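Local structure of tryptophan decarboxylase 1 (Oryza sativa subsp. japonica, 6KHO) at the interface of chains A and B. The protein catalyses the pyridoxal-phosphate-dependent decarboxylation of L-tryptophan to tryptamine and of 5-hydroxy-L-tryptophan to serotonin, on the plant route to serotonin and melatonin. Sequence-based numbering; all coordinates share one arbitrary frame. Chains: chain A/B, Tryptophan decarboxylase 1.

Contact 1: the interface of chains A and B. Residues chain A 359-360; chain B 103, 214, 273, 476.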
ATOM      1  N   TYR A 359      22.534   5.194   0.359  1.00 27.97           N
ATOM      2  CA  TYR A 359      22.479   4.068  -0.575  1.00 30.69           C
ATOM      3  C   TYR A 359      21.536   4.326  -1.756  1.00 30.19           C
ATOM      4  O   TYR A 359      21.641   3.635  -2.778  1.00 31.26           O
ATOM      5  CB  TYR A 359      22.104   2.779   0.173  1.00 30.45           C
ATOM      6  CG  TYR A 359      20.617   2.547   0.378  1.00 31.80           C
ATOM      7  CD1 TYR A 359      19.903   3.265   1.324  1.00 31.66           C
ATOM      8  CD2 TYR A 359      19.932   1.597  -0.374  1.00 33.03           C
ATOM      9  CE1 TYR A 359      18.541   3.063   1.508  1.00 33.76           C
ATOM     10  CE2 TYR A 359      18.573   1.376  -0.190  1.00 33.06           C
ATOM     11  CZ  TYR A 359      17.881   2.111   0.745  1.00 37.18           C
ATOM     12  OH  TYR A 359      16.528   1.893   0.923  1.00 34.04           O
ATOM     13  N   LEU A 360      20.671   5.336  -1.677  1.00 29.39           N
ATOM     14  CA  LEU A 360      19.767   5.657  -2.779  1.00 25.86           C
ATOM     15  C   LEU A 360      20.233   6.836  -3.621  1.00 27.88           C
ATOM     16  O   LEU A 360      19.575   7.158  -4.621  1.00 25.90           O
ATOM     17  CB  LEU A 360      18.367   5.956  -2.248  1.00 27.87           C
ATOM     18  CG  LEU A 360      17.619   4.795  -1.587  1.00 30.07           C
ATOM     19  CD1 LEU A 360      16.238   5.244  -1.145  1.00 31.61           C
ATOM     20  CD2 LEU A 360      17.507   3.645  -2.542  1.00 29.85           C
TER
ATOM     21  N   PHE B 103      20.493  -2.899  -4.062  1.00 26.78           N
ATOM     22  CA  PHE B 103      19.476  -2.747  -3.005  1.00 27.40           C
ATOM     23  C   PHE B 103      19.260  -4.113  -2.351  1.00 27.43           C
ATOM     24  O   PHE B 103      20.230  -4.715  -1.877  1.00 25.96           O
ATOM     25  CB  PHE B 103      18.240  -2.091  -3.622  1.00 26.90           C
ATOM     26  CG  PHE B 103      18.564  -0.854  -4.429  1.00 28.65           C
ATOM     27  CD1 PHE B 103      19.248   0.203  -3.840  1.00 27.81           C
ATOM     28  CD2 PHE B 103      18.236  -0.767  -5.769  1.00 25.53           C
ATOM     29  CE1 PHE B 103      19.573   1.349  -4.573  1.00 30.80           C
ATOM     30  CE2 PHE B 103      18.563   0.368  -6.516  1.00 28.78           C
ATOM     31  CZ  PHE B 103      19.235   1.434  -5.910  1.00 28.36           C
ATOM     32  N   HIS B 214      17.125   2.057   9.109  1.00 30.83           N
ATOM     33  CA  HIS B 214      16.743   2.771   7.898  1.00 32.43           C
ATOM     34  C   HIS B 214      16.239   4.171   8.227  1.00 31.47           C
ATOM     35  O   HIS B 214      15.539   4.375   9.221  1.00 31.51           O
ATOM     36  CB  HIS B 214      15.662   1.997   7.139  1.00 31.30           C
ATOM     37  CG  HIS B 214      15.565   2.366   5.687  1.00 34.95           C
ATOM     38  ND1 HIS B 214      15.107   3.596   5.257  1.00 32.90           N
ATOM     39  CD2 HIS B 214      15.883   1.668   4.566  1.00 33.47           C
ATOM     40  CE1 HIS B 214      15.144   3.639   3.936  1.00 33.69           C
ATOM     41  NE2 HIS B 214      15.607   2.480   3.492  1.00 34.42           N
ATOM     42  N   THR B 273      20.084  -2.215   6.104  1.00 28.00           N
ATOM     43  CA  THR B 273      20.095  -2.034   4.654  1.00 29.89           C
ATOM     44  C   THR B 273      21.509  -1.840   4.133  1.00 30.04           C
ATOM     45  O   THR B 273      21.915  -2.470   3.152  1.00 29.62           O
ATOM     46  CB  THR B 273      19.214  -0.837   4.275  1.00 30.59           C
ATOM     47  OG1 THR B 273      17.868  -1.093   4.681  1.00 33.43           O
ATOM     48  CG2 THR B 273      19.233  -0.608   2.769  1.00 34.24           C
ATOM     49  N   THR B 476      27.248   2.281  -0.835  1.00 25.47           N
ATOM     50  CA  THR B 476      26.884   2.834   0.459  1.00 28.24           C
ATOM     51  C   THR B 476      28.155   3.387   1.089  1.00 31.17           C
ATOM     52  O   THR B 476      29.210   3.446   0.451  1.00 30.74           O
ATOM     53  CB  THR B 476      26.185   1.801   1.350  1.00 29.43           C
ATOM     54  OG1 THR B 476      25.651   2.470   2.501  1.00 32.66           O
ATOM     55  CG2 THR B 476      27.151   0.683   1.779  1.00 28.47           C
TER
HETATM   56  O   HOH W   1      22.974   4.219   3.039  1.00 38.83           O
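A:Tyr359, the catalytic proton donor, reaches across the dimer interface to B:His214, which binds serotonin, so that the active site of this group II pyridoxal-phosphate decarboxylase is completed by the partner subunit. The tyrosine lies on the short 3-10 helix 358-360, and a water bridges its backbone N and B:Thr476 OG1, on strand 475-478. From CB the chain turns with CG between the backbone N and the carbonyl carbon (chi1 85°), directing the phenol into chain B. A:Tyr359 CD2, at one rim of the ring, meets B:Phe103 CD1 at 3.8 Å, and A:Tyr359 CE2 beside it packs on the methyl CG2 of B:Thr273 at 3.6 Å. That methyl, from a residue likely to bind the cofactor, sits over the centre of one ring face in a CH-pi contact, while CG of the neighbouring A:Leu360 lies over the opposite face toward the rim; held from both faces, the ring probably has little freedom to turn. CE1 and CZ both approach the histidine, and at the tip A:Tyr359 OH forms a hydrogen bond of 2.8 Å with B:His214 NE2, its direction undecided. The OH arrives at the imidazole edge in plane, the rings of A:Tyr359 and B:His214 standing nearly perpendicular at 88°. A phenylalanine here would probably leave B:His214 NE2 without its phenol partner and the site without its proton donor. Beside the CD2 rim, B:Phe103 turns the edge of its ring, in plane, to the backbone carbonyl O of A:Tyr359, and B:Phe103 CE1 touches the methyl CD2 of A:Leu360 at 3.7 Å.

Contact 2: the interface of chains A and B. Residues chain A 68-70; chain B 145, 148, 161.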
ATOM      1  N   ALA A  68      -3.402 -26.293   9.718  1.00 36.10           N
ATOM      2  CA  ALA A  68      -2.825 -25.315  10.630  1.00 37.94           C
ATOM      3  C   ALA A  68      -1.369 -25.025  10.318  1.00 37.49           C
ATOM      4  O   ALA A  68      -0.839 -24.010  10.780  1.00 36.93           O
ATOM      5  CB  ALA A  68      -2.943 -25.794  12.076  1.00 38.09           C
ATOM      6  N   SER A  69      -0.706 -25.894   9.561  1.00 35.49           N
ATOM      7  CA  SER A  69       0.706 -25.706   9.286  1.00 34.24           C
ATOM      8  C   SER A  69       0.959 -25.740   7.787  1.00 33.38           C
ATOM      9  O   SER A  69       0.205 -26.375   7.046  1.00 32.95           O
ATOM     10  CB  SER A  69       1.545 -26.780   9.977  1.00 38.75           C
ATOM     11  OG  SER A  69       1.274 -26.748  11.363  1.00 46.49           O
ATOM     12  N   PRO A  70       1.988 -25.021   7.319  1.00 31.89           N
ATOM     13  CA  PRO A  70       2.326 -25.092   5.899  1.00 33.48           C
ATOM     14  C   PRO A  70       2.883 -26.470   5.556  1.00 30.17           C
ATOM     15  O   PRO A  70       3.486 -27.132   6.411  1.00 29.77           O
ATOM     16  CB  PRO A  70       3.408 -24.003   5.747  1.00 34.19           C
ATOM     17  CG  PRO A  70       4.053 -23.935   7.105  1.00 32.16           C
ATOM     18  CD  PRO A  70       2.942 -24.195   8.084  1.00 32.97           C
TER
ATOM     19  N   TRP B 145       0.964 -19.361   9.361  1.00 30.78           N
ATOM     20  CA  TRP B 145       1.902 -20.300   8.734  1.00 29.15           C
ATOM     21  C   TRP B 145       3.331 -19.764   8.759  1.00 30.27           C
ATOM     22  O   TRP B 145       4.267 -20.467   9.156  1.00 31.16           O
ATOM     23  CB  TRP B 145       1.488 -20.586   7.290  1.00 29.84           C
ATOM     24  CG  TRP B 145       0.417 -21.620   7.121  1.00 31.78           C
ATOM     25  CD1 TRP B 145      -0.418 -22.109   8.080  1.00 34.30           C
ATOM     26  CD2 TRP B 145       0.055 -22.269   5.898  1.00 33.95           C
ATOM     27  NE1 TRP B 145      -1.284 -23.035   7.530  1.00 33.23           N
ATOM     28  CE2 TRP B 145      -1.007 -23.157   6.193  1.00 35.03           C
ATOM     29  CE3 TRP B 145       0.539 -22.201   4.582  1.00 34.70           C
ATOM     30  CZ2 TRP B 145      -1.600 -23.965   5.219  1.00 33.58           C
ATOM     31  CZ3 TRP B 145      -0.047 -23.013   3.612  1.00 32.22           C
ATOM     32  CH2 TRP B 145      -1.110 -23.878   3.937  1.00 33.71           C
ATOM     33  N   GLN B 148       5.010 -19.852  12.137  1.00 34.50           N
ATOM     34  CA  GLN B 148       5.578 -21.158  12.457  1.00 32.90           C
ATOM     35  C   GLN B 148       6.905 -21.378  11.747  1.00 33.94           C
ATOM     36  O   GLN B 148       7.859 -21.882  12.355  1.00 34.38           O
ATOM     37  CB  GLN B 148       4.578 -22.254  12.113  1.00 31.11           C
ATOM     38  CG  GLN B 148       3.330 -22.165  12.953  1.00 32.94           C
ATOM     39  CD  GLN B 148       2.224 -23.029  12.417  1.00 33.33           C
ATOM     40  OE1 GLN B 148       2.344 -24.254  12.392  1.00 38.00           O
ATOM     41  NE2 GLN B 148       1.150 -22.402  11.952  1.00 33.50           N
ATOM     42  N   GLY B 161      -2.666 -24.719  16.876  1.00 39.19           N
ATOM     43  CA  GLY B 161      -3.158 -25.987  16.358  1.00 40.75           C
ATOM     44  C   GLY B 161      -4.563 -26.306  16.829  1.00 37.21           C
ATOM     45  O   GLY B 161      -5.451 -26.609  16.022  1.00 40.63           O
TER
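B:Gln148 and B:Trp145, one turn apart on helix 133-149, together receive the loop A:Ala68 to A:Pro70 of the other subunit, a helix-against-loop contact in the homodimer of this group II decarboxylase. The glutamine uses both ends of its amide. B:Gln148 NE2 gives a nearly straight hydrogen bond (174° at H) to the backbone carbonyl O of A:Ala68 at 2.8 Å, and the acceptor lies almost in the amide plane. At the other end of the amide, B:Gln148 OE1 accepts a bond of 2.9 Å from the hydroxyl OG of A:Ser69, which comes in the plane of the glutamine carbonyl. Beyond CG the glutamine chain is extended (chi2 167°), which carries the amide out to the loop, and the paired bonds fix which way its O and N point. B:Trp145 supplies a flat apolar surface instead. The peptide from A:Ser69 to A:Pro70 lies across one face of the indole: A:Ser69 C is over the five-membered ring, and A:Pro70 CA is centred over the six-membered ring of B:Trp145, 3.6 Å from its centroid. A:Pro70 CB touches B:Trp145 CE3 at 3.6 Å, and A:Pro70 CD rests against B:Trp145 CG at 3.7 Å, while the two side chains run past each other in opposite directions. A:Ala68 O, which the glutamine grips, also lies above and just beyond the pyrrole edge, in contact with B:Trp145 CD1 at 3.3 Å.

Contact 1 and contact 2 belong to the same A-B interface, their C-alpha centres about 34 Å apart, and they have no residue in common. In both, a short segment of chain A is received by chain B, and the two-fold symmetry of the homodimer repeats each with the chains exchanged. Their roles differ: contact 1 brings a catalytic group into the partner's active site, whereas contact 2, about 32 Å from A:Tyr359, lies too far off to touch a substrate there and probably helps to hold the subunits in register. Such distant anchoring is likely to support the alignment that a shared active site requires.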